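Local coordinates for protein glycosyl hydrolase, family 38 (Enterococcus faecalis, PDB 5KBP) that probably hydrolyses alpha-mannosides as a metal-binding glycosidase of family 38, at residues M139-N144 with D181-F186; K835-T840 with V872-L877; I855-H860 with A885-F890; C868-L873 with I892-F897. One frame throughout, in Å; residues are numbered along the deposited sequence.

From the N terminus, contact 1 is complete before the others begin: it closes the excursion between helix 136-141 and strand 184-189 in the N-terminal family 38 region. The remaining three belong to the C-terminal beta-sandwich region. Contact 2 opens at the end of strand 829-836 and closes on 872-877; contact 3 opens within that interval and closes later, so the two cross, and it joins the loop before strand 860-861 to the loop before strand 892-897. Contact 4 starts on 868-873, overlapping the closing segment of contact 2 at Val-872 and Leu-873, and crosses contact 3 by closing on strand 892-897. Contacts 1 and 4 meet where Leu-142 O probably accepts a hydrogen bond from Val-872 N, tying the two regions together.

Contact 1 (M139-N144 with D181-F186); sequences MMQLAN and DQTKIF
Met-140 and Ile-185 form the buried apolar side of a helix-on-sheet contact. Helix 136-141 belongs to a beta-alpha-beta crossover between the parallel strands 124-126 and 147-150, and its last turn, which ends in a Schellman motif with Asn-144 as the C-prime residue, rests on strand 184-189, the next strand of the same mixed sheet. Here Met-140 CG meets Ile-185 CD1 at 4.0 Å, the two side chains crossing at a slant, while the thioether end of the methionine turns away from the strand; its side chain also packs on Met-107 of helix 100-117. Ile-185 is backed by Ala-148 and Pro-137, and both Met-140 and Ile-185 are buried. The other side is more open to solvent. Gln-141 and Thr-183 are partly exposed, with Gln-141 CB touching Thr-183 CG2 at 3.9 Å. Lys-184 directs its CB away from the helix, and its exposed side chain makes a cation-pi contact with Trp-176. A bend at chi2 (65°) sets Gln-141 CD near Ile-185 CG2, and the glutamine and isoleucine side chains run past each other in opposite senses: NE2 lies 3.4 Å from Ile-185 CG2 and 3.3 Å from Lys-184 O, at an angle too poor for a hydrogen bond.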
loop_
_atom_site.group_PDB
_atom_site.type_symbol
_atom_site.label_atom_id
_atom_site.label_comp_id
_atom_site.label_asym_id
_atom_site.label_seq_id
_atom_site.Cartn_x
_atom_site.Cartn_y
_atom_site.Cartn_z
ATOM N N MET A 139 -13.612 -8.518 29.348
ATOM C CA MET A 139 -12.965 -9.005 28.134
ATOM C C MET A 139 -11.660 -9.725 28.451
ATOM O O MET A 139 -11.309 -10.704 27.783
ATOM C CB MET A 139 -12.728 -7.849 27.164
ATOM C CG MET A 139 -14.009 -7.198 26.658
ATOM S SD MET A 139 -13.723 -5.964 25.378
ATOM C CE MET A 139 -12.966 -6.969 24.103
ATOM N N MET A 140 -10.923 -9.254 29.461
ATOM C CA MET A 140 -9.735 -9.980 29.908
ATOM C C MET A 140 -10.118 -11.343 30.469
ATOM O O MET A 140 -9.505 -12.364 30.133
ATOM C CB MET A 140 -8.974 -9.168 30.959
ATOM C CG MET A 140 -8.366 -7.869 30.457
ATOM S SD MET A 140 -7.370 -8.078 28.973
ATOM C CE MET A 140 -8.260 -7.017 27.838
ATOM N N GLN A 141 -11.141 -11.376 31.326
ATOM C CA GLN A 141 -11.564 -12.633 31.934
ATOM C C GLN A 141 -12.106 -13.597 30.887
ATOM O O GLN A 141 -11.883 -14.811 30.975
ATOM C CB GLN A 141 -12.613 -12.364 33.012
ATOM C CG GLN A 141 -12.428 -13.183 34.275
ATOM C CD GLN A 141 -11.143 -12.839 35.008
ATOM O OE1 GLN A 141 -10.095 -13.437 34.762
ATOM N NE2 GLN A 141 -11.220 -11.873 35.914
ATOM N N LEU A 142 -12.820 -13.077 29.886
ATOM C CA LEU A 142 -13.327 -13.907 28.800
ATOM C C LEU A 142 -12.239 -14.357 27.840
ATOM O O LEU A 142 -12.551 -15.043 26.863
ATOM C CB LEU A 142 -14.419 -13.163 28.027
ATOM C CG LEU A 142 -15.790 -13.031 28.694
ATOM C CD1 LEU A 142 -16.757 -12.283 27.790
ATOM C CD2 LEU A 142 -16.343 -14.399 29.057
ATOM N N ALA A 143 -10.981 -13.986 28.077
ATOM C CA ALA A 143 -9.864 -14.474 27.279
ATOM C C ALA A 143 -8.809 -15.160 28.140
ATOM O O ALA A 143 -7.658 -15.294 27.710
ATOM C CB ALA A 143 -9.237 -13.336 26.475
ATOM N N ASN A 144 -9.185 -15.594 29.345
ATOM C CA ASN A 144 -8.277 -16.273 30.272
ATOM C C ASN A 144 -7.118 -15.365 30.680
ATOM O O ASN A 144 -5.987 -15.815 30.876
ATOM C CB ASN A 144 -7.765 -17.591 29.684
ATOM C CG ASN A 144 -8.891 -18.517 29.268
ATOM O OD1 ASN A 144 -9.971 -18.502 29.858
ATOM N ND2 ASN A 144 -8.646 -19.327 28.243
ATOM N N ASP A 181 -20.025 -5.004 34.499
ATOM C CA ASP A 181 -20.677 -6.262 34.837
ATOM C C ASP A 181 -20.179 -6.844 36.153
ATOM O O ASP A 181 -20.419 -8.025 36.424
ATOM C CB ASP A 181 -20.473 -7.283 33.716
ATOM C CG ASP A 181 -19.040 -7.763 33.625
ATOM O OD1 ASP A 181 -18.121 -6.930 33.773
ATOM O OD2 ASP A 181 -18.834 -8.976 33.419
ATOM N N GLN A 182 -19.482 -6.045 36.962
ATOM C CA GLN A 182 -18.898 -6.424 38.246
ATOM C C GLN A 182 -17.776 -7.447 38.114
ATOM O O GLN A 182 -17.301 -7.967 39.132
ATOM C CB GLN A 182 -19.957 -6.943 39.227
ATOM C CG GLN A 182 -21.049 -5.931 39.542
ATOM C CD GLN A 182 -21.879 -6.319 40.748
ATOM O OE1 GLN A 182 -23.109 -6.265 40.714
ATOM N NE2 GLN A 182 -21.209 -6.707 41.827
ATOM N N THR A 183 -17.336 -7.754 36.896
ATOM C CA THR A 183 -16.140 -8.567 36.723
ATOM C C THR A 183 -14.919 -7.778 37.180
ATOM O O THR A 183 -14.768 -6.597 36.858
ATOM C CB THR A 183 -15.980 -8.995 35.263
ATOM O OG1 THR A 183 -17.132 -9.743 34.852
ATOM C CG2 THR A 183 -14.740 -9.862 35.091
ATOM N N LYS A 184 -14.048 -8.438 37.938
ATOM C CA LYS A 184 -12.938 -7.778 38.610
ATOM C C LYS A 184 -11.632 -8.474 38.259
ATOM O O LYS A 184 -11.524 -9.699 38.382
ATOM C CB LYS A 184 -13.171 -7.771 40.126
ATOM C CG LYS A 184 -11.922 -7.705 40.982
ATOM C CD LYS A 184 -12.305 -7.524 42.443
ATOM C CE LYS A 184 -11.320 -8.205 43.379
ATOM N NZ LYS A 184 -11.326 -9.686 43.219
ATOM N N ILE A 185 -10.648 -7.692 37.815
ATOM C CA ILE A 185 -9.319 -8.190 37.492
ATOM C C ILE A 185 -8.296 -7.424 38.327
ATOM O O ILE A 185 -8.606 -6.416 38.962
ATOM C CB ILE A 185 -8.993 -8.070 35.991
ATOM C CG1 ILE A 185 -8.963 -6.598 35.571
ATOM C CG2 ILE A 185 -10.004 -8.840 35.162
ATOM C CD1 ILE A 185 -8.426 -6.370 34.173
ATOM N N PHE A 186 -7.062 -7.919 38.314
ATOM C CA PHE A 186 -5.957 -7.256 38.993
ATOM C C PHE A 186 -5.328 -6.231 38.059
ATOM O O PHE A 186 -4.968 -6.556 36.923
ATOM C CB PHE A 186 -4.910 -8.272 39.450
ATOM C CG PHE A 186 -3.681 -7.645 40.043
ATOM C CD1 PHE A 186 -3.727 -7.057 41.296
ATOM C CD2 PHE A 186 -2.484 -7.643 39.349
ATOM C CE1 PHE A 186 -2.601 -6.476 41.844
ATOM C CE2 PHE A 186 -1.352 -7.064 39.894
ATOM C CZ PHE A 186 -1.413 -6.480 41.143
#

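Contact 2 (K835-T840 with V872-L877); sequences KRQEQT and VLEEPL
Lys-835 reaches Glu-874 through an otherwise extended chain whose last torsion, chi4 66°, turns NZ out of line toward the carboxylate. The salt bridge joins NZ to Glu-874 OE1; the modelled separation is very short, so its exact length is doubtful. The two chains cross at about a right angle. Gln-837, with CG anti to the backbone N (chi1 -167°), instead runs past Glu-874 in the opposite direction, and its CG lies 3.2 Å from Glu-874 OE2. The carboxylate thus has one oxygen at the ammonium and the other against the glutamine's aliphatic part. Beyond it, Gln-837 NE2 comes within 3.0 Å of Glu-874 O and of Glu-875 OE2, while OE1 accepts a 2.5 Å hydrogen bond from Thr-840 OG1. Arg-896 NH2 hydrogen-bonds to Glu-874 O, linking this loop to strand 892-897. The arrangement belongs to the C-terminal beta-sandwich region: the end of strand 829-836, outermost in an antiparallel sheet, is joined to the loop that follows strand 864-870.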
loop_
_atom_site.group_PDB
_atom_site.type_symbol
_atom_site.label_atom_id
_atom_site.label_comp_id
_atom_site.label_asym_id
_atom_site.label_seq_id
_atom_site.Cartn_x
_atom_site.Cartn_y
_atom_site.Cartn_z
ATOM N N LYS A 835 -20.148 -16.362 13.178
ATOM C CA LYS A 835 -19.068 -16.963 12.401
ATOM C C LYS A 835 -18.905 -18.406 12.865
ATOM O O LYS A 835 -19.781 -18.953 13.542
ATOM C CB LYS A 835 -17.780 -16.131 12.540
ATOM C CG LYS A 835 -17.143 -16.179 13.919
ATOM C CD LYS A 835 -15.886 -15.326 13.974
ATOM C CE LYS A 835 -15.106 -15.573 15.253
ATOM N NZ LYS A 835 -14.562 -16.958 15.301
ATOM N N ARG A 836 -17.785 -19.030 12.508
ATOM C CA ARG A 836 -17.540 -20.421 12.854
ATOM C C ARG A 836 -16.122 -20.599 13.378
ATOM O O ARG A 836 -15.206 -19.855 13.016
ATOM C CB ARG A 836 -17.788 -21.343 11.649
ATOM C CG ARG A 836 -19.247 -21.379 11.221
ATOM C CD ARG A 836 -19.516 -22.409 10.140
ATOM N NE ARG A 836 -20.944 -22.482 9.844
ATOM C CZ ARG A 836 -21.790 -23.316 10.440
ATOM N NH1 ARG A 836 -21.353 -24.162 11.363
ATOM N NH2 ARG A 836 -23.074 -23.308 10.107
ATOM N N GLN A 837 -15.956 -21.597 14.245
ATOM C CA GLN A 837 -14.669 -21.864 14.873
ATOM C C GLN A 837 -13.698 -22.481 13.869
ATOM O O GLN A 837 -14.103 -23.144 12.911
ATOM C CB GLN A 837 -14.855 -22.786 16.080
ATOM C CG GLN A 837 -13.645 -22.900 16.992
ATOM C CD GLN A 837 -13.980 -23.545 18.322
ATOM O OE1 GLN A 837 -14.859 -24.404 18.406
ATOM N NE2 GLN A 837 -13.287 -23.126 19.374
ATOM N N GLU A 838 -12.400 -22.268 14.113
ATOM C CA GLU A 838 -11.384 -22.544 13.097
ATOM C C GLU A 838 -11.388 -24.007 12.665
ATOM O O GLU A 838 -11.477 -24.311 11.470
ATOM C CB GLU A 838 -10.000 -22.145 13.612
ATOM C CG GLU A 838 -9.658 -20.679 13.404
ATOM C CD GLU A 838 -8.164 -20.441 13.335
ATOM O OE1 GLU A 838 -7.746 -19.452 12.696
ATOM O OE2 GLU A 838 -7.407 -21.248 13.912
ATOM N N GLN A 839 -11.281 -24.929 13.618
ATOM C CA GLN A 839 -11.163 -26.345 13.288
ATOM C C GLN A 839 -12.463 -27.116 13.470
ATOM O O GLN A 839 -12.787 -27.973 12.642
ATOM C CB GLN A 839 -10.061 -26.994 14.131
ATOM C CG GLN A 839 -8.677 -26.411 13.883
ATOM C CD GLN A 839 -7.572 -27.221 14.533
ATOM O OE1 GLN A 839 -7.094 -28.207 13.969
ATOM N NE2 GLN A 839 -7.157 -26.808 15.725
ATOM N N THR A 840 -13.220 -26.831 14.530
ATOM C CA THR A 840 -14.442 -27.577 14.801
ATOM C C THR A 840 -15.602 -27.164 13.903
ATOM O O THR A 840 -16.574 -27.920 13.788
ATOM C CB THR A 840 -14.849 -27.407 16.265
ATOM O OG1 THR A 840 -15.146 -26.030 16.523
ATOM C CG2 THR A 840 -13.723 -27.854 17.186
ATOM N N VAL A 872 -14.853 -15.597 24.688
ATOM C CA VAL A 872 -14.597 -15.038 23.361
ATOM C C VAL A 872 -13.530 -15.808 22.601
ATOM O O VAL A 872 -13.360 -15.585 21.396
ATOM C CB VAL A 872 -14.200 -13.552 23.442
ATOM C CG1 VAL A 872 -15.311 -12.746 24.099
ATOM C CG2 VAL A 872 -12.883 -13.388 24.185
ATOM N N LEU A 873 -12.807 -16.705 23.268
ATOM C CA LEU A 873 -11.920 -17.639 22.588
ATOM C C LEU A 873 -12.655 -18.877 22.089
ATOM O O LEU A 873 -12.002 -19.823 21.635
ATOM C CB LEU A 873 -10.773 -18.051 23.514
ATOM C CG LEU A 873 -9.873 -16.923 24.026
ATOM C CD1 LEU A 873 -8.715 -17.486 24.838
ATOM C CD2 LEU A 873 -9.366 -16.058 22.879
ATOM N N GLU A 874 -13.987 -18.884 22.188
ATOM C CA GLU A 874 -14.844 -19.937 21.641
ATOM C C GLU A 874 -14.650 -21.277 22.346
ATOM O O GLU A 874 -14.897 -22.334 21.761
ATOM C CB GLU A 874 -14.635 -20.090 20.130
ATOM C CG GLU A 874 -15.080 -18.876 19.332
ATOM C CD GLU A 874 -14.345 -18.741 18.014
ATOM O OE1 GLU A 874 -14.205 -17.601 17.529
ATOM O OE2 GLU A 874 -13.899 -19.771 17.471
ATOM N N GLU A 875 -14.222 -21.248 23.607
ATOM C CA GLU A 875 -14.094 -22.457 24.402
ATOM C C GLU A 875 -15.091 -22.441 25.558
ATOM O O GLU A 875 -15.419 -21.372 26.082
ATOM C CB GLU A 875 -12.672 -22.615 24.958
ATOM C CG GLU A 875 -11.618 -22.816 23.884
ATOM C CD GLU A 875 -11.928 -23.989 22.968
ATOM O OE1 GLU A 875 -12.471 -25.005 23.450
ATOM O OE2 GLU A 875 -11.627 -23.890 21.760
ATOM N N PRO A 876 -15.584 -23.609 25.976
ATOM C CA PRO A 876 -16.647 -23.646 26.988
ATOM C C PRO A 876 -16.252 -22.921 28.266
ATOM O O PRO A 876 -15.096 -22.951 28.692
ATOM C CB PRO A 876 -16.846 -25.146 27.236
ATOM C CG PRO A 876 -16.382 -25.796 25.979
ATOM C CD PRO A 876 -15.239 -24.956 25.488
ATOM N N LEU A 877 -17.234 -22.256 28.871
ATOM C CA LEU A 877 -16.994 -21.521 30.103
ATOM C C LEU A 877 -16.722 -22.481 31.255
ATOM O O LEU A 877 -17.325 -23.554 31.348
ATOM C CB LEU A 877 -18.192 -20.628 30.430
ATOM C CG LEU A 877 -18.416 -19.425 29.513
ATOM C CD1 LEU A 877 -19.731 -18.732 29.831
ATOM C CD2 LEU A 877 -17.254 -18.449 29.636
#

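Contact 3 (I855-H860 with A885-F890); sequences IPCELH and APLRPF
Leu-887 N donates to Ile-855 O across 2.7 Å, in a bond bent to 142° at the hydrogen. The return bond, from Ile-855 N to Leu-887 O, is 3.1 Å long. Together they make a single antiparallel bridge, a hydrogen-bonded pair between two loops of the C-terminal beta-sandwich region: one leads into strand 860-861 and the other into strand 892-897. Around this two-bond ring the backbones come close, with Ile-855 O 3.5 Å from Pro-886 CA. The paired side chains lie side by side and point the same way, Ile-855 CG1 touching Leu-887 CB at 3.9 Å. Cys-857, two residues along, packs on the same leucine, so that Leu-887 CB meets carbon from both residues. Cys-857 also touches Trp-831 of strand 829-836 and Trp-895 of strand 892-897, while Leu-887 touches Asn-849 of strand 843-849. With SG anti to the backbone N (chi1 -169°), the cysteine sets its sulfur 4.1 Å from Leu-887 CD2, and its CB is 3.7 Å from Leu-887 CB.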
loop_
_atom_site.group_PDB
_atom_site.type_symbol
_atom_site.label_atom_id
_atom_site.label_comp_id
_atom_site.label_asym_id
_atom_site.label_seq_id
_atom_site.Cartn_x
_atom_site.Cartn_y
_atom_site.Cartn_z
ATOM N N ILE A 855 -31.846 -9.760 31.738
ATOM C CA ILE A 855 -32.913 -9.888 30.750
ATOM C C ILE A 855 -32.923 -11.317 30.217
ATOM O O ILE A 855 -31.882 -11.989 30.231
ATOM C CB ILE A 855 -32.746 -8.865 29.615
ATOM C CG1 ILE A 855 -31.518 -9.198 28.767
ATOM C CG2 ILE A 855 -32.636 -7.455 30.177
ATOM C CD1 ILE A 855 -31.282 -8.228 27.637
ATOM N N PRO A 856 -34.065 -11.827 29.756
ATOM C CA PRO A 856 -34.079 -13.166 29.156
ATOM C C PRO A 856 -33.363 -13.167 27.815
ATOM O O PRO A 856 -33.508 -12.241 27.012
ATOM C CB PRO A 856 -35.573 -13.468 28.995
ATOM C CG PRO A 856 -36.214 -12.123 28.898
ATOM C CD PRO A 856 -35.409 -11.223 29.793
ATOM N N CYS A 857 -32.578 -14.219 27.577
ATOM C CA CYS A 857 -31.805 -14.308 26.336
ATOM C C CYS A 857 -31.638 -15.789 25.984
ATOM O O CYS A 857 -30.691 -16.442 26.425
ATOM C CB CYS A 857 -30.461 -13.607 26.464
ATOM S SG CYS A 857 -29.582 -13.393 24.898
ATOM N N GLU A 858 -32.569 -16.299 25.183
ATOM C CA GLU A 858 -32.496 -17.646 24.635
ATOM C C GLU A 858 -32.318 -17.555 23.126
ATOM O O GLU A 858 -33.090 -16.868 22.447
ATOM C CB GLU A 858 -33.752 -18.452 24.978
ATOM N N LEU A 859 -31.303 -18.239 22.607
ATOM C CA LEU A 859 -30.970 -18.210 21.190
ATOM C C LEU A 859 -31.206 -19.588 20.588
ATOM O O LEU A 859 -30.782 -20.599 21.160
ATOM C CB LEU A 859 -29.517 -17.779 20.981
ATOM C CG LEU A 859 -29.047 -17.527 19.546
ATOM C CD1 LEU A 859 -29.683 -16.265 18.980
ATOM C CD2 LEU A 859 -27.531 -17.440 19.486
ATOM N N HIS A 860 -31.876 -19.627 19.439
ATOM C CA HIS A 860 -32.220 -20.878 18.782
ATOM C C HIS A 860 -31.793 -20.846 17.322
ATOM O O HIS A 860 -31.812 -19.797 16.672
ATOM C CB HIS A 860 -33.724 -21.167 18.870
ATOM C CG HIS A 860 -34.199 -21.493 20.250
ATOM N ND1 HIS A 860 -34.139 -22.766 20.776
ATOM C CD2 HIS A 860 -34.748 -20.715 21.214
ATOM C CE1 HIS A 860 -34.628 -22.758 22.004
ATOM N NE2 HIS A 860 -35.004 -21.525 22.293
ATOM N N ALA A 885 -29.957 -19.541 30.747
ATOM C CA ALA A 885 -29.809 -18.627 31.865
ATOM C C ALA A 885 -30.009 -17.187 31.397
ATOM O O ALA A 885 -29.671 -16.842 30.261
ATOM C CB ALA A 885 -28.434 -18.778 32.508
ATOM N N PRO A 886 -30.569 -16.329 32.250
ATOM C CA PRO A 886 -30.788 -14.936 31.848
ATOM C C PRO A 886 -29.474 -14.216 31.585
ATOM O O PRO A 886 -28.442 -14.511 32.192
ATOM C CB PRO A 886 -31.529 -14.332 33.047
ATOM C CG PRO A 886 -31.178 -15.224 34.200
ATOM C CD PRO A 886 -31.058 -16.596 33.613
ATOM N N LEU A 887 -29.522 -13.267 30.654
ATOM C CA LEU A 887 -28.343 -12.483 30.316
ATOM C C LEU A 887 -28.055 -11.490 31.434
ATOM O O LEU A 887 -28.893 -10.639 31.750
ATOM C CB LEU A 887 -28.553 -11.762 28.988
ATOM C CG LEU A 887 -27.320 -11.124 28.347
ATOM C CD1 LEU A 887 -26.229 -12.162 28.139
ATOM C CD2 LEU A 887 -27.693 -10.467 27.029
ATOM N N ARG A 888 -26.877 -11.604 32.038
ATOM C CA ARG A 888 -26.517 -10.745 33.151
ATOM C C ARG A 888 -26.230 -9.326 32.659
ATOM O O ARG A 888 -25.951 -9.114 31.477
ATOM C CB ARG A 888 -25.310 -11.323 33.887
ATOM C CG ARG A 888 -25.599 -12.657 34.559
ATOM C CD ARG A 888 -24.444 -13.111 35.435
ATOM N NE ARG A 888 -23.250 -13.420 34.656
ATOM C CZ ARG A 888 -23.006 -14.604 34.104
ATOM N NH1 ARG A 888 -21.893 -14.799 33.412
ATOM N NH2 ARG A 888 -23.878 -15.594 34.241
ATOM N N PRO A 889 -26.320 -8.335 33.548
ATOM C CA PRO A 889 -26.070 -6.946 33.135
ATOM C C PRO A 889 -24.681 -6.767 32.538
ATOM O O PRO A 889 -23.672 -7.147 33.136
ATOM C CB PRO A 889 -26.226 -6.154 34.441
ATOM C CG PRO A 889 -26.217 -7.176 35.542
ATOM C CD PRO A 889 -26.792 -8.411 34.939
ATOM N N PHE A 890 -24.646 -6.184 31.337
ATOM C CA PHE A 890 -23.406 -5.888 30.620
ATOM C C PHE A 890 -22.597 -7.150 30.334
ATOM O O PHE A 890 -21.374 -7.094 30.178
ATOM C CB PHE A 890 -22.552 -4.867 31.378
ATOM C CG PHE A 890 -23.282 -3.599 31.720
ATOM C CD1 PHE A 890 -23.570 -2.664 30.740
ATOM C CD2 PHE A 890 -23.671 -3.338 33.024
ATOM C CE1 PHE A 890 -24.240 -1.494 31.052
ATOM C CE2 PHE A 890 -24.340 -2.170 33.342
ATOM C CZ PHE A 890 -24.624 -1.247 32.355
#

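Contact 4 (C868-L873 with I892-F897); sequences CLTNVL and IRTWRF
Leu-869 packs against Arg-893 and Trp-895, and its side chain can be traced outward. CB lies 3.9 Å from Thr-894 O. CG stands anti to the carbonyl carbon, beside the backbone N, and beyond it the two methyls part: CD1 rests over one face of the Arg-893 guanidinium, toward its rim and 3.6 Å from NE, whereas CD2 sits over the five-membered ring of Trp-895, 3.7 Å from its centroid and 24° off the ring normal, a CH-pi contact. Nearby Trp-895 NE1 is buried and has no polar partner in the model. The guanidinium is held elsewhere, by a salt bridge from NE to Glu-891 and hydrogen bonds from NH1 to Ala-885 O and NH2 to Pro-886 O. This is an antiparallel strand pair of the C-terminal beta-sandwich region, in which the weakly bonded end of strand 864-870 runs at 132° to strand 892-897. Thr-870 N makes a straight 2.8 Å bond to Thr-894 O (172° at the hydrogen), while that from Arg-896 N to Cys-868 O is weak. Where the strands part, two waters fill in. One donates to Thr-870 O and accepts from Thr-894 N; the other donates to Thr-870 O and Ile-892 O and accepts from Thr-894 OG1. On the other face of the sheet from Leu-869, Thr-870 CG2 lies 3.9 Å from Arg-896 CB, and Cys-868 SG is 3.8 Å from Arg-896 CD.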
loop_
_atom_site.group_PDB
_atom_site.type_symbol
_atom_site.label_atom_id
_atom_site.label_comp_id
_atom_site.label_asym_id
_atom_site.label_seq_id
_atom_site.Cartn_x
_atom_site.Cartn_y
_atom_site.Cartn_z
ATOM N N CYS A 868 -23.554 -24.916 24.256
ATOM C CA CYS A 868 -22.943 -24.403 25.473
ATOM C C CYS A 868 -22.574 -22.944 25.260
ATOM O O CYS A 868 -22.386 -22.491 24.127
ATOM C CB CYS A 868 -21.704 -25.214 25.866
ATOM S SG CYS A 868 -20.339 -25.099 24.683
ATOM N N LEU A 869 -22.476 -22.215 26.367
ATOM C CA LEU A 869 -21.976 -20.849 26.347
ATOM C C LEU A 869 -20.462 -20.860 26.501
ATOM O O LEU A 869 -19.912 -21.630 27.294
ATOM C CB LEU A 869 -22.617 -20.018 27.458
ATOM C CG LEU A 869 -24.138 -19.886 27.377
ATOM C CD1 LEU A 869 -24.665 -19.020 28.505
ATOM C CD2 LEU A 869 -24.550 -19.326 26.025
ATOM N N THR A 870 -19.791 -20.015 25.728
ATOM C CA THR A 870 -18.338 -20.006 25.665
ATOM C C THR A 870 -17.802 -18.618 25.987
ATOM O O THR A 870 -18.551 -17.646 26.129
ATOM C CB THR A 870 -17.837 -20.442 24.280
ATOM O OG1 THR A 870 -18.187 -19.449 23.309
ATOM C CG2 THR A 870 -18.449 -21.777 23.882
ATOM N N ASN A 871 -16.481 -18.541 26.105
ATOM C CA ASN A 871 -15.788 -17.266 26.215
ATOM C C ASN A 871 -15.614 -16.688 24.811
ATOM O O ASN A 871 -16.152 -17.210 23.830
ATOM C CB ASN A 871 -14.465 -17.451 26.954
ATOM C CG ASN A 871 -13.592 -18.540 26.344
ATOM O OD1 ASN A 871 -13.647 -18.806 25.144
ATOM N ND2 ASN A 871 -12.779 -19.175 27.179
ATOM N N VAL A 872 -14.853 -15.597 24.688
ATOM C CA VAL A 872 -14.597 -15.038 23.361
ATOM C C VAL A 872 -13.530 -15.808 22.601
ATOM O O VAL A 872 -13.360 -15.585 21.396
ATOM C CB VAL A 872 -14.200 -13.552 23.442
ATOM C CG1 VAL A 872 -15.311 -12.746 24.099
ATOM C CG2 VAL A 872 -12.883 -13.388 24.185
ATOM N N LEU A 873 -12.807 -16.705 23.268
ATOM C CA LEU A 873 -11.920 -17.639 22.588
ATOM C C LEU A 873 -12.655 -18.877 22.089
ATOM O O LEU A 873 -12.002 -19.823 21.635
ATOM C CB LEU A 873 -10.773 -18.051 23.514
ATOM C CG LEU A 873 -9.873 -16.923 24.026
ATOM C CD1 LEU A 873 -8.715 -17.486 24.838
ATOM C CD2 LEU A 873 -9.366 -16.058 22.879
ATOM N N ILE A 892 -21.140 -10.142 28.110
ATOM C CA ILE A 892 -20.794 -10.471 26.733
ATOM C C ILE A 892 -20.939 -11.983 26.607
ATOM O O ILE A 892 -20.068 -12.742 27.043
ATOM C CB ILE A 892 -19.384 -10.004 26.368
ATOM C CG1 ILE A 892 -19.201 -8.527 26.717
ATOM C CG2 ILE A 892 -19.122 -10.236 24.889
ATOM C CD1 ILE A 892 -17.762 -8.064 26.626
ATOM N N ARG A 893 -22.042 -12.430 26.017
ATOM C CA ARG A 893 -22.343 -13.850 25.912
ATOM C C ARG A 893 -22.012 -14.362 24.517
ATOM O O ARG A 893 -22.307 -13.706 23.514
ATOM C CB ARG A 893 -23.814 -14.119 26.236
ATOM C CG ARG A 893 -24.184 -15.593 26.246
ATOM C CD ARG A 893 -25.523 -15.824 26.923
ATOM N NE ARG A 893 -25.475 -15.532 28.352
ATOM C CZ ARG A 893 -26.504 -15.687 29.179
ATOM N NH1 ARG A 893 -27.666 -16.129 28.718
ATOM N NH2 ARG A 893 -26.372 -15.397 30.466
ATOM N N THR A 894 -21.394 -15.541 24.464
ATOM C CA THR A 894 -21.025 -16.188 23.212
ATOM C C THR A 894 -21.601 -17.596 23.189
ATOM O O THR A 894 -21.406 -18.365 24.136
ATOM C CB THR A 894 -19.503 -16.237 23.039
ATOM O OG1 THR A 894 -18.963 -14.916 23.160
ATOM C CG2 THR A 894 -19.140 -16.802 21.675
ATOM N N TRP A 895 -22.304 -17.930 22.112
ATOM C CA TRP A 895 -22.919 -19.237 21.943
ATOM C C TRP A 895 -22.069 -20.125 21.038
ATOM O O TRP A 895 -21.212 -19.654 20.286
ATOM C CB TRP A 895 -24.326 -19.107 21.355
ATOM C CG TRP A 895 -25.338 -18.486 22.270
ATOM C CD1 TRP A 895 -26.254 -19.140 23.041
ATOM C CD2 TRP A 895 -25.548 -17.087 22.497
ATOM N NE1 TRP A 895 -27.018 -18.236 23.739
ATOM C CE2 TRP A 895 -26.604 -16.969 23.423
ATOM C CE3 TRP A 895 -24.944 -15.924 22.010
ATOM C CZ2 TRP A 895 -27.070 -15.734 23.868
ATOM C CZ3 TRP A 895 -25.407 -14.700 22.457
ATOM C CH2 TRP A 895 -26.459 -14.614 23.377
ATOM N N ARG A 896 -22.327 -21.428 21.122
ATOM C CA ARG A 896 -21.709 -22.413 20.246
ATOM C C ARG A 896 -22.763 -23.428 19.836
ATOM O O ARG A 896 -23.406 -24.038 20.695
ATOM C CB ARG A 896 -20.537 -23.128 20.929
ATOM C CG ARG A 896 -20.057 -24.354 20.162
ATOM C CD ARG A 896 -19.248 -25.299 21.036
ATOM N NE ARG A 896 -17.883 -24.831 21.252
ATOM C CZ ARG A 896 -16.934 -25.553 21.840
ATOM N NH1 ARG A 896 -17.201 -26.780 22.269
ATOM N NH2 ARG A 896 -15.717 -25.052 21.997
ATOM N N PHE A 897 -22.939 -23.602 18.528
ATOM C CA PHE A 897 -23.863 -24.585 17.970
ATOM C C PHE A 897 -23.046 -25.674 17.287
ATOM O O PHE A 897 -22.361 -25.411 16.294
ATOM C CB PHE A 897 -24.832 -23.934 16.984
ATOM C CG PHE A 897 -25.799 -22.972 17.622
ATOM C CD1 PHE A 897 -25.461 -21.640 17.798
ATOM C CD2 PHE A 897 -27.049 -23.401 18.035
ATOM C CE1 PHE A 897 -26.351 -20.755 18.382
ATOM C CE2 PHE A 897 -27.944 -22.520 18.617
ATOM C CZ PHE A 897 -27.594 -21.196 18.792
HETATM O O HOH W 1 -18.252 -14.498 25.797
HETATM O O HOH W 2 -20.825 -16.640 27.041
#